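Local coordinates for structure-specific endonuclease subunit slx1 (PDB 4ZDT) that acts as the catalytic subunit of the slx1-slx4 structure-specific endonuclease, cutting branched DNA near junctions during repair and recombination, at the zinc ion site and the interface of chains A and B. Sequence-based numbering; all coordinates share one arbitrary frame. Chains: chain A, Structure-specific endonuclease subunit slx1; chain B, Structure-specific endonuclease subunit slx4.

Chain A is the RING finger domain of slx1 and chain B the C-terminal domain of slx4, the heterodimer partner. Contact 1 is a structural zinc site at the end of the RING far from slx4. Contacts 2 and 3 belong to one interface. The C-alpha centres of contacts 1 and 2 lie about 16 Å apart, those of contacts 2 and 3 about 17 Å, and those of contacts 1 and 3 about 26 Å. No residue is shared. A:Arg59 of contact 1 and A:Trp63 of contact 2 flank strand 60-62, so the zinc site probably helps to hold the slx4-binding surface in shape.

Contact 1: the zinc ion site. Residues chain A 22, 27-29, 54, 56-57, 59. With ZN (zinc ion), chain C.
This is one of the zinc sites of the slx1 RING finger, an all-cysteine site with a structural role. The sulfurs of A:Cys22, A:Cys27, A:Cys54 and A:Cys57 bind the ion in a nearly regular tetrahedron. The SG atoms of A:Cys22 and A:Cys57 lie 2.3 Å from ZN, those of A:Cys27 and A:Cys54 2.4 Å. The widest angle at the metal is 114°, between the sulfurs of A:Cys22 and A:Cys54. A:Cys54 and A:Cys57 form a CxxC motif, and their side chains differ. A:Cys54 holds SG anti to its backbone N, as do A:Cys22 and A:Cys27. A:Cys57 tucks SG between backbone N and carbonyl carbon (chi1 71°).

In the second shell, A:Arg59 grips the sulfur of A:Cys57 twice. Backbone N of A:Arg59 donates to SG of A:Cys57 at 3.5 Å. Guanidinium NH1 of A:Arg59 donates to SG of A:Cys57 at 3.4 Å, with the sulfur near the guanidinium plane. This would probably temper the negative charge of the thiolate. Weaker backbone N-H contacts run from A:Ser29 to the A:Cys27 sulfur and from A:Lys56 to that of A:Cys54. The fully extended A:Lys56 crosses to the other cysteine loop, where its ammonium NZ bonds the carbonyl O of A:Cys27 at 2.8 Å.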
loop_
_atom_site.group_PDB
_atom_site.type_symbol
_atom_site.label_atom_id
_atom_site.label_comp_id
_atom_site.label_asym_id
_atom_site.label_seq_id
_atom_site.Cartn_x
_atom_site.Cartn_y
_atom_site.Cartn_z
ATOM N N CYS A 22 -2.600 -15.848 2.280
ATOM C CA CYS A 22 -2.454 -16.297 3.649
ATOM C C CYS A 22 -1.424 -17.423 3.641
ATOM O O CYS A 22 -1.537 -18.361 2.850
ATOM C CB CYS A 22 -3.789 -16.781 4.190
ATOM S SG CYS A 22 -3.760 -17.295 5.927
ATOM N N CYS A 27 -5.520 -22.629 4.631
ATOM C CA CYS A 27 -6.384 -21.509 4.301
ATOM C C CYS A 27 -6.118 -21.041 2.868
ATOM O O CYS A 27 -7.005 -21.124 2.011
ATOM C CB CYS A 27 -6.155 -20.359 5.285
ATOM S SG CYS A 27 -7.026 -18.874 4.790
ATOM N N ASN A 28 -4.897 -20.549 2.631
ATOM C CA ASN A 28 -4.433 -20.115 1.312
ATOM C C ASN A 28 -5.358 -19.087 0.632
ATOM O O ASN A 28 -5.523 -19.113 -0.581
ATOM C CB ASN A 28 -4.172 -21.345 0.400
ATOM C CG ASN A 28 -3.308 -21.015 -0.799
ATOM O OD1 ASN A 28 -2.306 -20.317 -0.675
ATOM N ND2 ASN A 28 -3.697 -21.514 -1.974
ATOM N N SER A 29 -5.963 -18.198 1.420
ATOM C CA SER A 29 -6.774 -17.085 0.903
ATOM C C SER A 29 -5.944 -16.191 -0.023
ATOM O O SER A 29 -4.914 -15.645 0.403
ATOM C CB SER A 29 -7.290 -16.241 2.067
ATOM O OG SER A 29 -8.030 -15.132 1.589
ATOM N N CYS A 54 -7.098 -12.343 8.479
ATOM C CA CYS A 54 -7.447 -13.048 7.255
ATOM C C CYS A 54 -8.957 -13.338 7.271
ATOM O O CYS A 54 -9.473 -13.924 8.225
ATOM C CB CYS A 54 -6.666 -14.353 7.138
ATOM S SG CYS A 54 -7.094 -15.310 5.646
ATOM N N LYS A 56 -10.738 -15.397 5.653
ATOM C CA LYS A 56 -11.059 -16.805 5.466
ATOM C C LYS A 56 -10.785 -17.594 6.769
ATOM O O LYS A 56 -11.729 -18.102 7.380
ATOM C CB LYS A 56 -10.335 -17.360 4.221
ATOM C CG LYS A 56 -10.783 -18.778 3.780
ATOM C CD LYS A 56 -9.963 -19.336 2.599
ATOM C CE LYS A 56 -10.482 -20.734 2.152
ATOM N NZ LYS A 56 -9.664 -21.347 1.061
ATOM N N CYS A 57 -9.530 -17.636 7.242
ATOM C CA CYS A 57 -9.203 -18.405 8.462
ATOM C C CYS A 57 -9.330 -17.653 9.803
ATOM O O CYS A 57 -9.260 -18.271 10.870
ATOM C CB CYS A 57 -7.806 -19.020 8.354
ATOM S SG CYS A 57 -6.471 -17.764 8.467
ATOM N N ARG A 59 -7.203 -15.820 11.334
ATOM C CA ARG A 59 -5.953 -15.550 12.062
ATOM C C ARG A 59 -5.603 -14.063 11.906
ATOM O O ARG A 59 -5.940 -13.458 10.887
ATOM C CB ARG A 59 -4.801 -16.396 11.528
ATOM C CG ARG A 59 -4.919 -17.919 11.769
ATOM C CD ARG A 59 -3.776 -18.614 11.029
ATOM N NE ARG A 59 -3.667 -20.066 11.245
ATOM C CZ ARG A 59 -4.154 -20.989 10.422
ATOM N NH1 ARG A 59 -4.843 -20.632 9.326
ATOM N NH2 ARG A 59 -3.969 -22.279 10.696
HETATM ZN ZN ZN C . -6.010 -17.316 6.243
#

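Contact 2: the interface of chains A and B. Residues chain A 18, 33, 48, 63-64, 67, 70-71; chain B 29-31.
B:Tyr31 buries most surface in this part of the slx1-slx4 interface, followed by B:Thr30 and, on the slx1 side, A:Arg64. The guanidinium of A:Arg64 lies over one face of the B:Tyr31 ring, with the two planes 19° apart. NH2 of A:Arg64 sits above the centre of the B:Tyr31 ring, 3.1 Å from the centroid, a cation-pi contact. A bend at chi3 (-82°) helps to lay the group flat there. Methyl CD2 of A:Leu48 meets ring atom CE1 of B:Tyr31 at 4.0 Å, and CD1 of A:Leu67 packs against CE2 at 3.7 Å. OH of B:Tyr31 approaches the indole edge, 3.4 Å from CD1 of A:Trp63.

That same edge carries a polar link. The indole NE1 of A:Trp63 donates to the backbone O of B:Leu29 at 2.8 Å. The bond is almost straight, 170° at the hydrogen, and uses a carbonyl lone pair while staying in the indole plane. CD2 of B:Leu29 packs against CZ2 farther along the indole.

B:Thr30 turns its methyl CG2 towards slx1, 3.7 Å from CG1 of A:Val70 and 3.9 Å from CD1 of A:Leu33. Its backbone O lies in plane at the edge of the A:Phe71 ring.

The slx4 residues form the end of helix 23-29 and the turn after it. They meet the start of slx1 helix 33-40, the loop residue A:Leu48, the 3-10 helix 63-66 and the residues after it at the end of this fragment.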
loop_
_atom_site.group_PDB
_atom_site.type_symbol
_atom_site.label_atom_id
_atom_site.label_comp_id
_atom_site.label_asym_id
_atom_site.label_seq_id
_atom_site.Cartn_x
_atom_site.Cartn_y
_atom_site.Cartn_z
ATOM N N LEU A 18 1.442 -9.458 -8.944
ATOM C CA LEU A 18 1.714 -9.809 -7.556
ATOM C C LEU A 18 0.392 -10.030 -6.827
ATOM O O LEU A 18 -0.623 -9.418 -7.164
ATOM C CB LEU A 18 2.515 -8.706 -6.867
ATOM C CG LEU A 18 3.875 -8.331 -7.447
ATOM C CD1 LEU A 18 4.464 -7.135 -6.700
ATOM C CD2 LEU A 18 4.868 -9.521 -7.452
ATOM N N LEU A 33 -2.961 -7.416 -3.688
ATOM C CA LEU A 33 -2.298 -6.654 -2.613
ATOM C C LEU A 33 -3.102 -5.444 -2.210
ATOM O O LEU A 33 -3.340 -5.230 -1.026
ATOM C CB LEU A 33 -0.894 -6.203 -3.035
ATOM C CG LEU A 33 0.140 -7.301 -3.282
ATOM C CD1 LEU A 33 1.379 -6.717 -3.949
ATOM C CD2 LEU A 33 0.517 -7.953 -1.923
ATOM N N LEU A 48 0.191 1.726 4.541
ATOM C CA LEU A 48 0.876 0.462 4.823
ATOM C C LEU A 48 0.241 -0.238 6.025
ATOM O O LEU A 48 0.352 0.240 7.154
ATOM C CB LEU A 48 2.361 0.719 5.103
ATOM C CG LEU A 48 3.275 -0.464 5.463
ATOM C CD1 LEU A 48 3.261 -1.518 4.371
ATOM C CD2 LEU A 48 4.685 0.063 5.633
ATOM N N TRP A 63 1.382 -7.768 8.159
ATOM C CA TRP A 63 1.299 -7.548 6.720
ATOM C C TRP A 63 2.266 -8.432 5.963
ATOM O O TRP A 63 1.913 -9.047 4.955
ATOM C CB TRP A 63 1.557 -6.061 6.382
ATOM C CG TRP A 63 1.491 -5.786 4.899
ATOM C CD1 TRP A 63 2.516 -5.382 4.079
ATOM C CD2 TRP A 63 0.350 -5.968 4.052
ATOM N NE1 TRP A 63 2.068 -5.275 2.771
ATOM C CE2 TRP A 63 0.742 -5.625 2.733
ATOM C CE3 TRP A 63 -0.972 -6.378 4.282
ATOM C CZ2 TRP A 63 -0.141 -5.693 1.647
ATOM C CZ3 TRP A 63 -1.861 -6.426 3.186
ATOM C CH2 TRP A 63 -1.434 -6.090 1.894
ATOM N N ARG A 64 3.502 -8.492 6.445
ATOM C CA ARG A 64 4.556 -9.249 5.774
ATOM C C ARG A 64 4.171 -10.705 5.514
ATOM O O ARG A 64 4.516 -11.270 4.475
ATOM C CB ARG A 64 5.853 -9.189 6.582
ATOM C CG ARG A 64 7.112 -9.380 5.751
ATOM C CD ARG A 64 8.360 -9.050 6.554
ATOM N NE ARG A 64 8.631 -7.612 6.587
ATOM C CZ ARG A 64 9.218 -6.940 5.603
ATOM N NH1 ARG A 64 9.604 -7.573 4.504
ATOM N NH2 ARG A 64 9.421 -5.634 5.717
ATOM N N LEU A 67 2.976 -11.853 2.193
ATOM C CA LEU A 67 3.835 -11.602 1.038
ATOM C C LEU A 67 4.743 -12.771 0.645
ATOM O O LEU A 67 5.823 -12.531 0.106
ATOM C CB LEU A 67 4.696 -10.333 1.290
ATOM C CG LEU A 67 3.978 -9.031 1.685
ATOM C CD1 LEU A 67 4.949 -7.890 1.933
ATOM C CD2 LEU A 67 2.947 -8.625 0.632
ATOM N N VAL A 70 5.782 -12.727 -3.129
ATOM C CA VAL A 70 6.140 -11.443 -3.726
ATOM C C VAL A 70 7.643 -11.320 -4.045
ATOM O O VAL A 70 8.034 -10.783 -5.103
ATOM C CB VAL A 70 5.650 -10.303 -2.813
ATOM C CG1 VAL A 70 6.395 -9.003 -3.081
ATOM C CG2 VAL A 70 4.141 -10.146 -2.976
ATOM N N PHE A 71 8.484 -11.822 -3.147
ATOM C CA PHE A 71 9.930 -11.624 -3.280
ATOM C C PHE A 71 10.681 -12.772 -3.959
ATOM O O PHE A 71 11.846 -12.609 -4.334
ATOM C CB PHE A 71 10.536 -11.369 -1.898
ATOM C CG PHE A 71 9.905 -10.229 -1.164
ATOM C CD1 PHE A 71 10.019 -8.922 -1.648
ATOM C CD2 PHE A 71 9.207 -10.453 0.021
ATOM C CE1 PHE A 71 9.436 -7.848 -0.960
ATOM C CE2 PHE A 71 8.629 -9.385 0.723
ATOM C CZ PHE A 71 8.743 -8.074 0.225
ATOM N N LEU B 29 3.516 -1.242 -0.460
ATOM C CA LEU B 29 3.016 -2.501 0.100
ATOM C C LEU B 29 4.030 -3.650 0.053
ATOM O O LEU B 29 3.827 -4.680 0.701
ATOM C CB LEU B 29 1.709 -2.906 -0.596
ATOM C CG LEU B 29 0.511 -1.970 -0.421
ATOM C CD1 LEU B 29 -0.678 -2.424 -1.308
ATOM C CD2 LEU B 29 0.083 -1.860 1.048
ATOM N N THR B 30 5.089 -3.490 -0.732
ATOM C CA THR B 30 6.125 -4.512 -0.858
ATOM C C THR B 30 7.460 -4.028 -0.301
ATOM O O THR B 30 8.501 -4.621 -0.569
ATOM C CB THR B 30 6.284 -5.011 -2.313
ATOM O OG1 THR B 30 6.679 -3.927 -3.159
ATOM C CG2 THR B 30 4.965 -5.588 -2.826
ATOM N N TYR B 31 7.408 -2.959 0.495
ATOM C CA TYR B 31 8.595 -2.368 1.124
ATOM C C TYR B 31 9.697 -1.976 0.118
ATOM O O TYR B 31 10.886 -2.094 0.421
ATOM C CB TYR B 31 9.163 -3.315 2.225
ATOM C CG TYR B 31 8.114 -3.734 3.257
ATOM C CD1 TYR B 31 7.776 -2.875 4.301
ATOM C CD2 TYR B 31 7.476 -4.967 3.181
ATOM C CE1 TYR B 31 6.828 -3.236 5.236
ATOM C CE2 TYR B 31 6.528 -5.344 4.119
ATOM C CZ TYR B 31 6.203 -4.485 5.132
ATOM O OH TYR B 31 5.254 -4.854 6.056
#

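Contact 3: the interface of chains A and B. Residues chain A 43-45; chain B 10, 13-14, 17, 62.
Here a loop of the slx1 RING finger lies against helix 3-18 of the slx4 C-terminal domain and reaches helix 52-62. Two slx4 side chains bond to backbone carbonyls of slx1. The hydroxyl OG of B:Ser13 donates to O of A:Cys45 at 2.5 Å, a short bond made from above the carbonyl plane. The ammonium NZ of B:Lys17 bonds O of A:Glu44 at 2.7 Å, again from above the plane. A bend at chi3 (-71°) helps to turn the lysine tip to this carbonyl.

The charged and amide groups gather round the carboxylate of A:Glu44. Amide NE2 of B:Gln14 donates to OE1 of A:Glu44 at 2.9 Å, in a nearly straight bond (164° at the hydrogen) that meets OE1 from above the carboxylate plane. The amide and carboxylate planes stand nearly perpendicular. B:Lys17 NZ adds a longer salt bridge to the same OE1 of A:Glu44 at 3.4 Å. A:Glu44 folds at chi2 (-65°), so its carboxylate and backbone O face the same lysine.

Packing adds to this. The extended B:Arg10 lays its guanidinium beside the aliphatic part of A:Glu44, with CZ 3.6 Å from CB. Elsewhere, A:Cys45 meets B:Tyr62. SG of A:Cys45 is 3.7 Å from ring atom CE1 of B:Tyr62, and the A:Cys45 carbonyl O lies above one ring face, towards the rim. An alanine in place of B:Tyr62 would probably loosen A:Cys45, because the ring and hydroxyl that pack against its CB and SG would be gone.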
loop_
_atom_site.group_PDB
_atom_site.type_symbol
_atom_site.label_atom_id
_atom_site.label_comp_id
_atom_site.label_asym_id
_atom_site.label_seq_id
_atom_site.Cartn_x
_atom_site.Cartn_y
_atom_site.Cartn_z
ATOM N N GLU A 43 -7.569 3.918 8.987
ATOM C CA GLU A 43 -7.756 5.367 8.798
ATOM C C GLU A 43 -7.295 5.813 7.406
ATOM O O GLU A 43 -6.418 5.190 6.799
ATOM C CB GLU A 43 -7.060 6.164 9.914
ATOM C CG GLU A 43 -5.634 5.723 10.204
ATOM C CD GLU A 43 -4.961 6.518 11.316
ATOM O OE1 GLU A 43 -5.600 6.715 12.377
ATOM O OE2 GLU A 43 -3.782 6.924 11.143
ATOM N N GLU A 44 -7.895 6.891 6.903
ATOM C CA GLU A 44 -7.709 7.273 5.504
ATOM C C GLU A 44 -6.314 7.764 5.130
ATOM O O GLU A 44 -5.929 7.694 3.963
ATOM C CB GLU A 44 -8.787 8.258 5.048
ATOM C CG GLU A 44 -10.146 7.584 4.729
ATOM C CD GLU A 44 -10.121 6.601 3.533
ATOM O OE1 GLU A 44 -9.076 6.452 2.847
ATOM O OE2 GLU A 44 -11.175 5.968 3.275
ATOM N N CYS A 45 -5.552 8.225 6.119
ATOM C CA CYS A 45 -4.182 8.651 5.876
ATOM C C CYS A 45 -3.208 7.470 5.718
ATOM O O CYS A 45 -2.136 7.624 5.147
ATOM C CB CYS A 45 -3.732 9.584 6.999
ATOM S SG CYS A 45 -3.991 8.859 8.647
ATOM N N ARG B 10 -2.792 13.615 4.212
ATOM C CA ARG B 10 -3.924 12.759 3.874
ATOM C C ARG B 10 -4.180 12.764 2.364
ATOM O O ARG B 10 -4.452 11.720 1.773
ATOM C CB ARG B 10 -5.174 13.206 4.648
ATOM C CG ARG B 10 -6.389 12.271 4.499
ATOM C CD ARG B 10 -7.572 12.802 5.314
ATOM N NE ARG B 10 -8.706 11.876 5.370
ATOM C CZ ARG B 10 -9.563 11.656 4.373
ATOM N NH1 ARG B 10 -9.422 12.265 3.198
ATOM N NH2 ARG B 10 -10.565 10.810 4.548
ATOM N N SER B 13 -1.764 10.441 0.638
ATOM C CA SER B 13 -2.243 9.070 0.799
ATOM C C SER B 13 -3.408 8.779 -0.150
ATOM O O SER B 13 -3.448 7.708 -0.781
ATOM C CB SER B 13 -2.641 8.783 2.249
ATOM O OG SER B 13 -1.522 8.961 3.128
ATOM N N GLN B 14 -4.347 9.727 -0.249
ATOM C CA GLN B 14 -5.500 9.568 -1.127
ATOM C C GLN B 14 -5.102 9.426 -2.578
ATOM O O GLN B 14 -5.676 8.600 -3.285
ATOM C CB GLN B 14 -6.547 10.681 -0.941
ATOM C CG GLN B 14 -7.220 10.668 0.425
ATOM C CD GLN B 14 -7.923 9.354 0.730
ATOM O OE1 GLN B 14 -8.837 8.938 0.007
ATOM N NE2 GLN B 14 -7.507 8.698 1.799
ATOM N N LYS B 17 -3.605 5.899 -3.176
ATOM C CA LYS B 17 -4.610 4.856 -3.067
ATOM C C LYS B 17 -5.731 4.952 -4.095
ATOM O O LYS B 17 -6.422 3.959 -4.356
ATOM C CB LYS B 17 -5.214 4.839 -1.655
ATOM C CG LYS B 17 -4.207 4.412 -0.581
ATOM C CD LYS B 17 -4.864 4.200 0.772
ATOM C CE LYS B 17 -5.302 5.506 1.424
ATOM N NZ LYS B 17 -5.869 5.225 2.797
ATOM N N TYR B 62 4.400 7.530 7.626
ATOM C CA TYR B 62 3.506 6.452 7.163
ATOM C C TYR B 62 4.188 5.193 6.601
ATOM O O TYR B 62 3.504 4.315 6.079
ATOM C CB TYR B 62 2.466 7.005 6.164
ATOM C CG TYR B 62 1.568 8.037 6.808
ATOM C CD1 TYR B 62 0.503 7.652 7.629
ATOM C CD2 TYR B 62 1.807 9.398 6.631
ATOM C CE1 TYR B 62 -0.304 8.595 8.250
ATOM C CE2 TYR B 62 1.002 10.355 7.246
ATOM C CZ TYR B 62 -0.045 9.952 8.053
ATOM O OH TYR B 62 -0.838 10.901 8.659
#